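Local coordinates for putative adhesin (Komagataella phaffii, PDB 5FX8), which may serve in cell-cell adhesion, meeting other proteins through salt bridges and hydrogen bonds, and is represented here by its N-terminal part with two cohesin-like domains, at residues G75-L79 with F314-A318; Q185-D191 with F265-L269; E38-D43 with S95-I101; D180-T186 with V276-V282. One frame throughout, in Å; residues are numbered along the deposited sequence.

Contact 1 of 4, residues G75-L79 with F314-A318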
loop_
_atom_site.group_PDB
_atom_site.type_symbol
_atom_site.label_atom_id
_atom_site.label_comp_id
_atom_site.label_asym_id
_atom_site.label_seq_id
_atom_site.Cartn_x
_atom_site.Cartn_y
_atom_site.Cartn_z
ATOM N N GLY C 75 -19.262 -80.613 -4.668
ATOM C CA GLY C 75 -20.295 -80.593 -5.671
ATOM C C GLY C 75 -21.541 -81.389 -5.360
ATOM O O GLY C 75 -22.419 -81.493 -6.223
ATOM N N VAL C 76 -21.665 -81.944 -4.169
ATOM C CA VAL C 76 -22.826 -82.770 -3.874
ATOM C C VAL C 76 -24.000 -81.878 -3.498
ATOM O O VAL C 76 -23.865 -80.981 -2.665
ATOM C CB VAL C 76 -22.500 -83.767 -2.760
ATOM C CG1 VAL C 76 -23.678 -84.658 -2.501
ATOM C CG2 VAL C 76 -21.300 -84.558 -3.155
ATOM N N GLN C 77 -25.152 -82.125 -4.114
ATOM C CA GLN C 77 -26.363 -81.402 -3.745
ATOM C C GLN C 77 -26.717 -81.662 -2.292
ATOM O O GLN C 77 -26.621 -82.792 -1.804
ATOM C CB GLN C 77 -27.533 -81.812 -4.636
ATOM C CG GLN C 77 -27.446 -81.267 -6.035
ATOM C CD GLN C 77 -28.680 -81.530 -6.868
ATOM O OE1 GLN C 77 -29.553 -82.310 -6.480
ATOM N NE2 GLN C 77 -28.751 -80.893 -8.039
ATOM N N VAL C 78 -27.141 -80.608 -1.598
ATOM C CA VAL C 78 -27.484 -80.683 -0.185
ATOM C C VAL C 78 -28.909 -80.218 0.065
ATOM O O VAL C 78 -29.705 -80.927 0.682
ATOM C CB VAL C 78 -26.490 -79.881 0.680
ATOM C CG1 VAL C 78 -26.897 -79.944 2.147
ATOM C CG2 VAL C 78 -25.077 -80.402 0.477
ATOM N N LEU C 79 -29.248 -79.025 -0.407
ATOM C CA LEU C 79 -30.566 -78.461 -0.178
ATOM C C LEU C 79 -30.801 -77.365 -1.197
ATOM O O LEU C 79 -29.882 -76.915 -1.880
ATOM C CB LEU C 79 -30.698 -77.923 1.246
ATOM C CG LEU C 79 -29.672 -76.898 1.727
ATOM C CD1 LEU C 79 -30.098 -75.526 1.361
ATOM C CD2 LEU C 79 -29.569 -77.010 3.202
ATOM N N PHE C 314 -21.311 -75.993 1.799
ATOM C CA PHE C 314 -21.179 -77.020 2.822
ATOM C C PHE C 314 -19.832 -77.730 2.745
ATOM O O PHE C 314 -19.387 -78.133 1.670
ATOM C CB PHE C 314 -22.313 -78.039 2.712
ATOM C CG PHE C 314 -23.655 -77.486 3.079
ATOM C CD1 PHE C 314 -24.080 -77.493 4.384
ATOM C CD2 PHE C 314 -24.475 -76.941 2.119
ATOM C CE1 PHE C 314 -25.298 -76.987 4.720
ATOM C CE2 PHE C 314 -25.686 -76.424 2.455
ATOM C CZ PHE C 314 -26.103 -76.449 3.758
ATOM N N GLU C 315 -19.203 -77.899 3.909
ATOM C CA GLU C 315 -17.915 -78.570 4.041
ATOM C C GLU C 315 -18.023 -80.041 4.419
ATOM O O GLU C 315 -17.110 -80.806 4.112
ATOM C CB GLU C 315 -17.051 -77.865 5.093
ATOM C CG GLU C 315 -16.986 -76.358 4.933
ATOM C CD GLU C 315 -15.799 -75.738 5.644
ATOM O OE1 GLU C 315 -15.863 -75.542 6.874
ATOM O OE2 GLU C 315 -14.803 -75.440 4.965
ATOM N N ALA C 316 -19.087 -80.453 5.104
ATOM C CA ALA C 316 -19.260 -81.839 5.516
ATOM C C ALA C 316 -20.684 -82.261 5.244
ATOM O O ALA C 316 -21.622 -81.516 5.530
ATOM C CB ALA C 316 -18.973 -82.058 6.998
ATOM N N PHE C 317 -20.836 -83.469 4.717
ATOM C CA PHE C 317 -22.149 -83.985 4.370
ATOM C C PHE C 317 -22.101 -85.491 4.184
ATOM O O PHE C 317 -21.182 -85.998 3.540
ATOM C CB PHE C 317 -22.639 -83.313 3.101
ATOM C CG PHE C 317 -23.984 -83.760 2.667
ATOM C CD1 PHE C 317 -25.068 -83.640 3.503
ATOM C CD2 PHE C 317 -24.165 -84.301 1.416
ATOM C CE1 PHE C 317 -26.315 -84.043 3.099
ATOM C CE2 PHE C 317 -25.413 -84.709 0.997
ATOM C CZ PHE C 317 -26.494 -84.580 1.848
ATOM N N ALA C 318 -23.085 -86.206 4.732
ATOM C CA ALA C 318 -23.114 -87.661 4.654
ATOM C C ALA C 318 -24.519 -88.158 4.962
ATOM O O ALA C 318 -25.177 -87.642 5.866
ATOM C CB ALA C 318 -22.110 -88.287 5.623
#
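Val78 and Leu79, which form a classic beta bulge opposite Phe70 in the first cohesin-like domain, pack against Phe314 and Phe317 of the last strand of the chain. Strand 68-72 pairs with both partners, antiparallel with 77-84 and parallel with 312-319, and the side chains of its two neighbours meet. Val78 shows how one branched residue can serve two rings. Its CG1, anti to the backbone N (chi1 178°), lies over a face of Phe314, 3.8 Å from the ring centroid. Its other methyl, CG2, sits over a face of Phe317 at 4.2 Å from that centroid, so each branch makes its own CH-pi contact, displaced toward the rim of the ring. The chain turns a corner at Glu315, where Glu315 and Ala316 form a second classic bulge opposite Glu105, and both phenylalanines are still directed at Val78. Phe31 also meets the ring of Phe314, and Ile101 touches Phe317, tying the contact to the other strands of the domain. Leu79 crosses Phe314 at about a right angle and sets its CD2 3.6 Å from Phe314 CZ. At the edge of the Phe317 ring, near its plane, Val76 CG1 approaches Phe317 CE2 to 3.9 Å.

Contact 2 of 4, residues Q185-D191 with F265-L269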
loop_
_atom_site.group_PDB
_atom_site.type_symbol
_atom_site.label_atom_id
_atom_site.label_comp_id
_atom_site.label_asym_id
_atom_site.label_seq_id
_atom_site.Cartn_x
_atom_site.Cartn_y
_atom_site.Cartn_z
ATOM N N GLN C 185 -13.215 -47.616 -13.236
ATOM C CA GLN C 185 -14.226 -48.640 -13.051
ATOM C C GLN C 185 -14.412 -49.455 -14.331
ATOM O O GLN C 185 -14.255 -48.938 -15.437
ATOM C CB GLN C 185 -15.540 -48.006 -12.608
ATOM C CG GLN C 185 -16.669 -48.323 -13.495
ATOM C CD GLN C 185 -17.984 -47.896 -12.953
ATOM O OE1 GLN C 185 -19.011 -48.156 -13.562
ATOM N NE2 GLN C 185 -17.979 -47.237 -11.809
ATOM N N THR C 186 -14.712 -50.743 -14.164
ATOM C CA THR C 186 -15.115 -51.616 -15.268
ATOM C C THR C 186 -16.320 -52.373 -14.786
ATOM O O THR C 186 -16.333 -52.821 -13.651
ATOM C CB THR C 186 -14.022 -52.631 -15.681
ATOM O OG1 THR C 186 -13.760 -53.507 -14.581
ATOM C CG2 THR C 186 -12.756 -51.943 -16.051
ATOM N N PRO C 187 -17.323 -52.561 -15.647
ATOM C CA PRO C 187 -17.397 -52.190 -17.053
ATOM C C PRO C 187 -18.186 -50.929 -17.365
ATOM O O PRO C 187 -18.453 -50.707 -18.545
ATOM C CB PRO C 187 -18.132 -53.369 -17.650
ATOM C CG PRO C 187 -19.136 -53.666 -16.610
ATOM C CD PRO C 187 -18.416 -53.484 -15.300
ATOM N N GLY C 188 -18.572 -50.137 -16.380
ATOM C CA GLY C 188 -19.470 -49.028 -16.654
ATOM C C GLY C 188 -18.896 -48.000 -17.619
ATOM O O GLY C 188 -17.722 -48.006 -17.991
ATOM N N THR C 189 -19.774 -47.089 -18.032
ATOM C CA THR C 189 -19.421 -45.964 -18.890
ATOM C C THR C 189 -19.867 -44.671 -18.227
ATOM O O THR C 189 -21.069 -44.449 -18.056
ATOM C CB THR C 189 -20.057 -46.088 -20.277
ATOM O OG1 THR C 189 -19.361 -47.077 -21.039
ATOM C CG2 THR C 189 -19.964 -44.776 -21.014
ATOM N N PHE C 190 -18.901 -43.813 -17.881
ATOM C CA PHE C 190 -19.198 -42.569 -17.174
ATOM C C PHE C 190 -19.900 -41.579 -18.086
ATOM O O PHE C 190 -19.559 -41.452 -19.260
ATOM C CB PHE C 190 -17.920 -41.940 -16.623
ATOM C CG PHE C 190 -17.415 -42.594 -15.380
ATOM C CD1 PHE C 190 -18.248 -42.777 -14.293
ATOM C CD2 PHE C 190 -16.111 -43.056 -15.298
ATOM C CE1 PHE C 190 -17.781 -43.400 -13.148
ATOM C CE2 PHE C 190 -15.651 -43.685 -14.151
ATOM C CZ PHE C 190 -16.483 -43.853 -13.081
ATOM N N ASP C 191 -20.894 -40.889 -17.539
ATOM C CA ASP C 191 -21.617 -39.824 -18.235
ATOM C C ASP C 191 -20.961 -38.496 -17.870
ATOM O O ASP C 191 -21.157 -37.958 -16.778
ATOM C CB ASP C 191 -23.097 -39.841 -17.867
ATOM C CG ASP C 191 -23.916 -38.862 -18.684
ATOM O OD1 ASP C 191 -23.329 -37.991 -19.361
ATOM O OD2 ASP C 191 -25.158 -38.956 -18.640
ATOM N N PHE C 265 -20.806 -38.627 -9.489
ATOM C CA PHE C 265 -20.640 -38.965 -10.899
ATOM C C PHE C 265 -21.450 -40.198 -11.270
ATOM O O PHE C 265 -21.368 -41.235 -10.614
ATOM C CB PHE C 265 -19.166 -39.147 -11.290
ATOM C CG PHE C 265 -18.357 -39.894 -10.302
ATOM C CD1 PHE C 265 -17.892 -39.274 -9.165
ATOM C CD2 PHE C 265 -18.016 -41.211 -10.535
ATOM C CE1 PHE C 265 -17.135 -39.959 -8.258
ATOM C CE2 PHE C 265 -17.244 -41.913 -9.638
ATOM C CZ PHE C 265 -16.803 -41.287 -8.498
ATOM N N LEU C 266 -22.217 -40.072 -12.339
ATOM C CA LEU C 266 -23.097 -41.125 -12.796
ATOM C C LEU C 266 -22.335 -42.094 -13.677
ATOM O O LEU C 266 -21.458 -41.711 -14.453
ATOM C CB LEU C 266 -24.267 -40.532 -13.576
ATOM C CG LEU C 266 -25.456 -41.386 -14.007
ATOM C CD1 LEU C 266 -26.126 -41.918 -12.788
ATOM C CD2 LEU C 266 -26.442 -40.557 -14.795
ATOM N N SER C 267 -22.691 -43.361 -13.560
ATOM C CA SER C 267 -22.161 -44.408 -14.416
ATOM C C SER C 267 -23.329 -45.211 -14.974
ATOM O O SER C 267 -24.045 -45.877 -14.223
ATOM C CB SER C 267 -21.194 -45.294 -13.643
ATOM O OG SER C 267 -20.585 -46.237 -14.495
ATOM N N ASN C 268 -23.534 -45.132 -16.283
ATOM C CA ASN C 268 -24.516 -45.969 -16.957
ATOM C C ASN C 268 -23.972 -47.380 -17.164
ATOM O O ASN C 268 -22.805 -47.567 -17.506
ATOM C CB ASN C 268 -24.905 -45.338 -18.287
ATOM C CG ASN C 268 -25.695 -44.065 -18.103
ATOM O OD1 ASN C 268 -26.688 -44.051 -17.382
ATOM N ND2 ASN C 268 -25.251 -42.980 -18.729
ATOM N N LEU C 269 -24.827 -48.380 -16.937
ATOM C CA LEU C 269 -24.442 -49.782 -17.046
ATOM C C LEU C 269 -25.267 -50.498 -18.110
ATOM O O LEU C 269 -26.426 -50.159 -18.357
ATOM C CB LEU C 269 -24.622 -50.499 -15.710
ATOM C CG LEU C 269 -23.900 -49.849 -14.535
ATOM C CD1 LEU C 269 -24.362 -50.435 -13.213
ATOM C CD2 LEU C 269 -22.402 -50.012 -14.695
#
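Strands 189-191 and 265-268 run antiparallel but well splayed, at 136° between their directions, and their axes come within 4.6 Å. Thr189 and Asn268 form a hydrogen-bonded pair: Thr189 N donates to Asn268 O over 3.1 Å, and the return bond from Asn268 N to Thr189 O has the same length. Phe190 and Ser267 follow as a non-hydrogen-bonded pair, and beyond them Asp191 N donates to Leu266 O at 3.2 Å. Leu266 O has a second neighbour, since Phe190 CD1 lies 3.4 Å from it and turns the edge of its ring to that oxygen, which sits in the ring plane. Phe190 and Phe265 lie side by side and point the same way, with centroids 5.5 Å apart and planes inclined at 71°, an oblique pair in which Phe190 CE1 comes to the edge of the Phe265 ring. The two rings belong to the core of a beta sandwich, the second cohesin-like domain: both touch Thr183 of the facing sheet, and Phe265 also meets the ring of Trp165. Residues 187-188, entered through a cis peptide bond before Pro187, carry the chain from strand 176-186 in one sheet to strand 189-200 in the other. Gly188 has no side chain, and Leu269 CD2 rests 3.7 Å from Gly188 CA. Asp191 crosses Asn268 obliquely, its CB 3.9 Å from Asn268 ND2, while Asp191 OD1 is hydrogen-bonded to Ser193 N.

Contact 3 of 4, residues E38-D43 with S95-I101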
loop_
_atom_site.group_PDB
_atom_site.type_symbol
_atom_site.label_atom_id
_atom_site.label_comp_id
_atom_site.label_asym_id
_atom_site.label_seq_id
_atom_site.Cartn_x
_atom_site.Cartn_y
_atom_site.Cartn_z
ATOM N N GLU C 38 -30.740 -86.926 14.012
ATOM C CA GLU C 38 -30.643 -87.619 12.738
ATOM C C GLU C 38 -30.903 -86.718 11.541
ATOM O O GLU C 38 -30.477 -87.060 10.437
ATOM C CB GLU C 38 -31.619 -88.801 12.714
ATOM C CG GLU C 38 -32.968 -88.523 13.385
ATOM C CD GLU C 38 -34.075 -88.182 12.397
ATOM O OE1 GLU C 38 -33.893 -88.436 11.188
ATOM O OE2 GLU C 38 -35.130 -87.669 12.832
ATOM N N THR C 39 -31.537 -85.563 11.755
ATOM C CA THR C 39 -32.133 -84.709 10.727
ATOM C C THR C 39 -32.826 -85.507 9.627
ATOM O O THR C 39 -32.203 -86.130 8.758
ATOM C CB THR C 39 -31.123 -83.707 10.142
ATOM O OG1 THR C 39 -31.814 -82.816 9.264
ATOM C CG2 THR C 39 -30.020 -84.350 9.367
ATOM N N ILE C 40 -34.154 -85.438 9.646
ATOM C CA ILE C 40 -35.013 -86.324 8.876
ATOM C C ILE C 40 -34.775 -86.137 7.383
ATOM O O ILE C 40 -35.504 -86.691 6.561
ATOM C CB ILE C 40 -36.501 -86.100 9.231
ATOM C CG1 ILE C 40 -36.791 -84.616 9.478
ATOM C CG2 ILE C 40 -36.936 -86.979 10.411
ATOM C CD1 ILE C 40 -38.262 -84.287 9.559
ATOM N N ALA C 41 -33.750 -85.383 7.016
ATOM C CA ALA C 41 -33.536 -85.008 5.618
ATOM C C ALA C 41 -33.355 -86.252 4.708
ATOM O O ALA C 41 -33.122 -87.306 5.279
ATOM C CB ALA C 41 -32.349 -84.072 5.542
ATOM N N GLY C 42 -33.475 -86.216 3.360
ATOM C CA GLY C 42 -33.833 -85.091 2.497
ATOM C C GLY C 42 -35.182 -84.521 2.802
ATOM O O GLY C 42 -35.292 -83.843 3.788
ATOM N N ASP C 43 -36.193 -84.776 1.991
ATOM C CA ASP C 43 -37.607 -84.541 2.306
ATOM C C ASP C 43 -37.938 -83.463 3.366
ATOM O O ASP C 43 -39.066 -82.958 3.418
ATOM C CB ASP C 43 -38.255 -85.920 2.666
ATOM C CG ASP C 43 -37.726 -86.543 3.941
ATOM O OD1 ASP C 43 -37.260 -85.764 4.821
ATOM O OD2 ASP C 43 -37.873 -87.802 4.054
ATOM N N SER C 95 -32.379 -82.404 -0.337
ATOM C CA SER C 95 -32.587 -83.077 -1.632
ATOM C C SER C 95 -32.075 -84.515 -1.569
ATOM O O SER C 95 -31.140 -84.911 -2.278
ATOM C CB SER C 95 -31.888 -82.275 -2.755
ATOM O OG SER C 95 -32.118 -80.869 -2.655
ATOM N N ASP C 96 -32.716 -85.335 -0.712
ATOM C CA ASP C 96 -32.169 -86.646 -0.348
ATOM C C ASP C 96 -33.299 -87.602 0.071
ATOM O O ASP C 96 -33.699 -87.594 1.271
ATOM C CB ASP C 96 -31.151 -86.559 0.761
ATOM C CG ASP C 96 -29.917 -87.346 0.402
ATOM O OD1 ASP C 96 -29.813 -87.893 -0.695
ATOM O OD2 ASP C 96 -29.024 -87.368 1.283
ATOM N N PRO C 97 -33.803 -88.451 -0.817
ATOM C CA PRO C 97 -35.087 -89.053 -0.611
ATOM C C PRO C 97 -35.002 -90.108 0.496
ATOM O O PRO C 97 -34.154 -91.017 0.435
ATOM C CB PRO C 97 -35.341 -89.656 -1.926
ATOM C CG PRO C 97 -33.973 -90.021 -2.537
ATOM C CD PRO C 97 -33.002 -89.048 -1.931
ATOM N N GLY C 98 -35.970 -90.080 1.446
ATOM C CA GLY C 98 -36.024 -90.838 2.616
ATOM C C GLY C 98 -34.653 -91.380 2.950
ATOM O O GLY C 98 -34.337 -92.539 2.643
ATOM N N GLN C 99 -33.764 -90.524 3.465
ATOM C CA GLN C 99 -32.345 -90.883 3.591
ATOM C C GLN C 99 -31.732 -89.979 4.659
ATOM O O GLN C 99 -31.263 -88.888 4.350
ATOM C CB GLN C 99 -31.619 -90.717 2.276
ATOM C CG GLN C 99 -31.228 -91.997 1.593
ATOM C CD GLN C 99 -29.988 -91.846 0.746
ATOM O OE1 GLN C 99 -29.616 -90.770 0.349
ATOM N NE2 GLN C 99 -29.336 -92.934 0.478
ATOM N N VAL C 100 -31.719 -90.464 5.901
ATOM C CA VAL C 100 -31.143 -89.774 7.054
ATOM C C VAL C 100 -29.775 -89.169 6.738
ATOM O O VAL C 100 -28.919 -89.826 6.139
ATOM C CB VAL C 100 -31.042 -90.753 8.235
ATOM C CG1 VAL C 100 -30.411 -90.101 9.428
ATOM C CG2 VAL C 100 -32.403 -91.265 8.607
ATOM N N ILE C 101 -29.560 -87.908 7.126
ATOM C CA ILE C 101 -28.262 -87.249 6.979
ATOM C C ILE C 101 -27.538 -87.345 8.308
ATOM O O ILE C 101 -28.067 -86.926 9.340
ATOM C CB ILE C 101 -28.415 -85.779 6.548
ATOM C CG1 ILE C 101 -28.601 -85.641 5.050
ATOM C CG2 ILE C 101 -27.176 -85.014 6.857
ATOM C CD1 ILE C 101 -29.891 -86.067 4.566
#
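The backbone N of Gly42 approaches Asp96 O in a doubtful hydrogen bond, 2.5 Å long in a model where that oxygen sits too close to a neighbour. At this resolution the bond is better read as a sign that the two backbones run close together here than as a measured strength. Three side-chain pairs give a clearer account. Thr39 turns OG1 anti to its own N (chi1 -173°), and this puts the methyl CG2 between the backbone N and the carbonyl carbon, 3.5 Å from Ile101 CB. With CG1 beside the backbone N (chi1 -83°), Ile101 brings CD1 against Ala41 CB. Glu38 meets Val100 at about a right angle, its CB 3.7 Å from Val100 CG1, and the bend at chi2 leads its carboxylate back past the same valine. The two segments lie in connecting loops at one end of the first cohesin-like domain, the second running into strand 101-114. One loop joins strand 25-31 to 45-49 and the other joins 89-94 to 101-114. Strand 45-49 pairs with 89-94, and 25-31 with 101-114, so the loops make the same passage in reverse. The last strand of the chain also borders the loops, with Phe317 touching Asp96, and Val320 hydrogen-bonded to Val100 through the backbone. Thr39 also touches Phe2 and Pro3 near the N-terminus. Near the start of strand 45-49, Asp43 OD2 lies 3.8 Å from Gly98 CA.

Contact 4 of 4, residues D180-T186 with V276-V282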
loop_
_atom_site.group_PDB
_atom_site.type_symbol
_atom_site.label_atom_id
_atom_site.label_comp_id
_atom_site.label_asym_id
_atom_site.label_seq_id
_atom_site.Cartn_x
_atom_site.Cartn_y
_atom_site.Cartn_z
ATOM N N ASP C 180 -7.572 -33.904 -4.666
ATOM C CA ASP C 180 -7.375 -34.635 -5.908
ATOM C C ASP C 180 -8.169 -35.935 -5.893
ATOM O O ASP C 180 -8.058 -36.719 -4.953
ATOM C CB ASP C 180 -5.903 -34.947 -6.103
ATOM C CG ASP C 180 -5.055 -33.727 -6.035
ATOM O OD1 ASP C 180 -5.393 -32.750 -6.734
ATOM O OD2 ASP C 180 -4.063 -33.732 -5.277
ATOM N N ILE C 181 -8.930 -36.188 -6.951
ATOM C CA ILE C 181 -9.782 -37.365 -7.045
ATOM C C ILE C 181 -9.582 -38.026 -8.400
ATOM O O ILE C 181 -9.533 -37.347 -9.429
ATOM C CB ILE C 181 -11.263 -36.985 -6.833
ATOM C CG1 ILE C 181 -11.474 -36.441 -5.431
ATOM C CG2 ILE C 181 -12.147 -38.166 -7.011
ATOM C CD1 ILE C 181 -12.616 -35.516 -5.343
ATOM N N SER C 182 -9.466 -39.347 -8.408
ATOM C CA SER C 182 -9.549 -40.110 -9.647
ATOM C C SER C 182 -10.320 -41.402 -9.403
ATOM O O SER C 182 -10.154 -42.038 -8.362
ATOM C CB SER C 182 -8.173 -40.429 -10.191
ATOM O OG SER C 182 -7.496 -41.232 -9.257
ATOM N N THR C 183 -11.161 -41.779 -10.364
ATOM C CA THR C 183 -11.949 -43.003 -10.331
ATOM C C THR C 183 -11.616 -43.845 -11.549
ATOM O O THR C 183 -11.500 -43.312 -12.650
ATOM C CB THR C 183 -13.459 -42.710 -10.364
ATOM O OG1 THR C 183 -13.748 -41.553 -9.585
ATOM C CG2 THR C 183 -14.255 -43.864 -9.788
ATOM N N VAL C 184 -11.481 -45.158 -11.361
ATOM C CA VAL C 184 -11.474 -46.109 -12.466
ATOM C C VAL C 184 -12.507 -47.198 -12.195
ATOM O O VAL C 184 -12.668 -47.652 -11.060
ATOM C CB VAL C 184 -10.076 -46.710 -12.685
ATOM C CG1 VAL C 184 -9.089 -45.668 -12.699
ATOM C CG2 VAL C 184 -9.729 -47.680 -11.645
ATOM N N GLN C 185 -13.215 -47.616 -13.236
ATOM C CA GLN C 185 -14.226 -48.640 -13.051
ATOM C C GLN C 185 -14.412 -49.455 -14.331
ATOM O O GLN C 185 -14.255 -48.938 -15.437
ATOM C CB GLN C 185 -15.540 -48.006 -12.608
ATOM C CG GLN C 185 -16.669 -48.323 -13.495
ATOM C CD GLN C 185 -17.984 -47.896 -12.953
ATOM O OE1 GLN C 185 -19.011 -48.156 -13.562
ATOM N NE2 GLN C 185 -17.979 -47.237 -11.809
ATOM N N THR C 186 -14.712 -50.743 -14.164
ATOM C CA THR C 186 -15.115 -51.616 -15.268
ATOM C C THR C 186 -16.320 -52.373 -14.786
ATOM O O THR C 186 -16.333 -52.821 -13.651
ATOM C CB THR C 186 -14.022 -52.631 -15.681
ATOM O OG1 THR C 186 -13.760 -53.507 -14.581
ATOM C CG2 THR C 186 -12.756 -51.943 -16.051
ATOM N N VAL C 276 -19.855 -54.374 -10.327
ATOM C CA VAL C 276 -18.990 -53.323 -10.861
ATOM C C VAL C 276 -17.800 -53.130 -9.926
ATOM O O VAL C 276 -17.984 -52.886 -8.731
ATOM C CB VAL C 276 -19.771 -52.002 -11.036
ATOM C CG1 VAL C 276 -18.863 -50.810 -10.964
ATOM C CG2 VAL C 276 -20.450 -51.987 -12.344
ATOM N N GLN C 277 -16.582 -53.223 -10.464
ATOM C CA GLN C 277 -15.380 -52.875 -9.709
ATOM C C GLN C 277 -15.131 -51.377 -9.835
ATOM O O GLN C 277 -15.240 -50.816 -10.929
ATOM C CB GLN C 277 -14.164 -53.657 -10.200
ATOM C CG GLN C 277 -14.375 -55.158 -10.259
ATOM C CD GLN C 277 -14.657 -55.761 -8.895
ATOM O OE1 GLN C 277 -13.882 -55.576 -7.947
ATOM N NE2 GLN C 277 -15.780 -56.478 -8.779
ATOM N N ASN C 278 -14.830 -50.729 -8.711
ATOM C CA ASN C 278 -14.661 -49.283 -8.688
ATOM C C ASN C 278 -13.668 -48.884 -7.618
ATOM O O ASN C 278 -13.841 -49.247 -6.454
ATOM C CB ASN C 278 -15.979 -48.573 -8.418
ATOM C CG ASN C 278 -15.819 -47.073 -8.359
ATOM O OD1 ASN C 278 -15.295 -46.531 -7.396
ATOM N ND2 ASN C 278 -16.264 -46.400 -9.392
ATOM N N VAL C 279 -12.672 -48.093 -7.993
ATOM C CA VAL C 279 -11.745 -47.528 -7.026
ATOM C C VAL C 279 -11.784 -46.013 -7.141
ATOM O O VAL C 279 -12.017 -45.469 -8.221
ATOM C CB VAL C 279 -10.323 -48.061 -7.230
ATOM C CG1 VAL C 279 -9.830 -47.649 -8.559
ATOM C CG2 VAL C 279 -9.419 -47.538 -6.164
ATOM N N VAL C 280 -11.599 -45.339 -6.012
ATOM C CA VAL C 280 -11.504 -43.894 -5.955
ATOM C C VAL C 280 -10.294 -43.570 -5.108
ATOM O O VAL C 280 -10.292 -43.832 -3.904
ATOM C CB VAL C 280 -12.751 -43.242 -5.367
ATOM C CG1 VAL C 280 -12.486 -41.792 -5.153
ATOM C CG2 VAL C 280 -13.884 -43.386 -6.295
ATOM N N ASN C 281 -9.273 -42.992 -5.720
ATOM C CA ASN C 281 -8.133 -42.476 -4.978
ATOM C C ASN C 281 -8.384 -41.014 -4.647
ATOM O O ASN C 281 -8.728 -40.227 -5.526
ATOM C CB ASN C 281 -6.862 -42.629 -5.799
ATOM C CG ASN C 281 -6.710 -44.009 -6.361
ATOM O OD1 ASN C 281 -7.285 -44.340 -7.399
ATOM N ND2 ASN C 281 -5.937 -44.835 -5.677
ATOM N N VAL C 282 -8.235 -40.657 -3.383
ATOM C CA VAL C 282 -8.429 -39.289 -2.924
ATOM C C VAL C 282 -7.161 -38.859 -2.213
ATOM O O VAL C 282 -6.747 -39.502 -1.246
ATOM C CB VAL C 282 -9.643 -39.167 -1.996
ATOM C CG1 VAL C 282 -9.694 -37.788 -1.391
ATOM C CG2 VAL C 282 -10.898 -39.449 -2.766
#
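The side chains of Gln185 and Asn278 cross obliquely, their amide planes 77° apart, each with an aliphatic neighbour from the opposite strand: Val276 CG1 comes to 3.6 Å from Gln185 CD, and Thr183 CG2 lies 3.8 Å from Asn278 CG. In Asn278, CG is anti to the backbone N (chi1 179°), which sets the amide beside that threonine methyl, and OD1 is hydrogen-bonded to the NZ of Lys154. Both residues belong to the face of the sheet that carries Ile181, Thr183, Val280 and Val282. Here Ile181 lies alongside Val282, CG1 to CG2 at 4.1 Å, and meets Val280 CG1 with its CG2. This face looks into the sandwich of the second cohesin-like domain, toward Trp165, Val167 and Ile169 of the other sheet. Ser182, Val184, Thr186, Gln277, Val279 and Asn281 occupy the reverse face. The strands are close to antiparallel, at 167°, and three hydrogen-bonded pairs give six backbone bonds. In the first of these pairs Asn281 N donates to Ser182 O over 2.9 Å. CA atoms of the non-hydrogen-bonded pairs add CA-H...O contacts to carbonyls of the flanking residues, such as Thr183 CA to Val279 O at 3.2 Å. The buried face is thus aliphatic at the Ile181 end and polar near Gln185, and the charge of Lys154 would probably polarise the Asn278 amide through its OD1.

Contacts 1 and 3 lie about the sheet of the first cohesin-like domain, contacts 2 and 4 in the second. Contacts 1 and 3 have centres about 12 Å apart and share a border, where the Val78 carbonyl probably accepts a hydrogen bond from Ser95 N. Contacts 2 and 4 lie about 11 Å apart between centres and share Gln185 and Thr186. Contact 4 binds two neighbours within one sheet, whereas contact 2 begins on that sheet and passes to the facing one; Leu269 CD2 lies 3.6 Å from Val276 CG2. The two pairs do not touch: contacts 1 and 4 have nearest atoms about 23 Å apart. Contact 1 nonetheless encloses contacts 2 and 4 along the chain, because the terminal strand returns to the first domain.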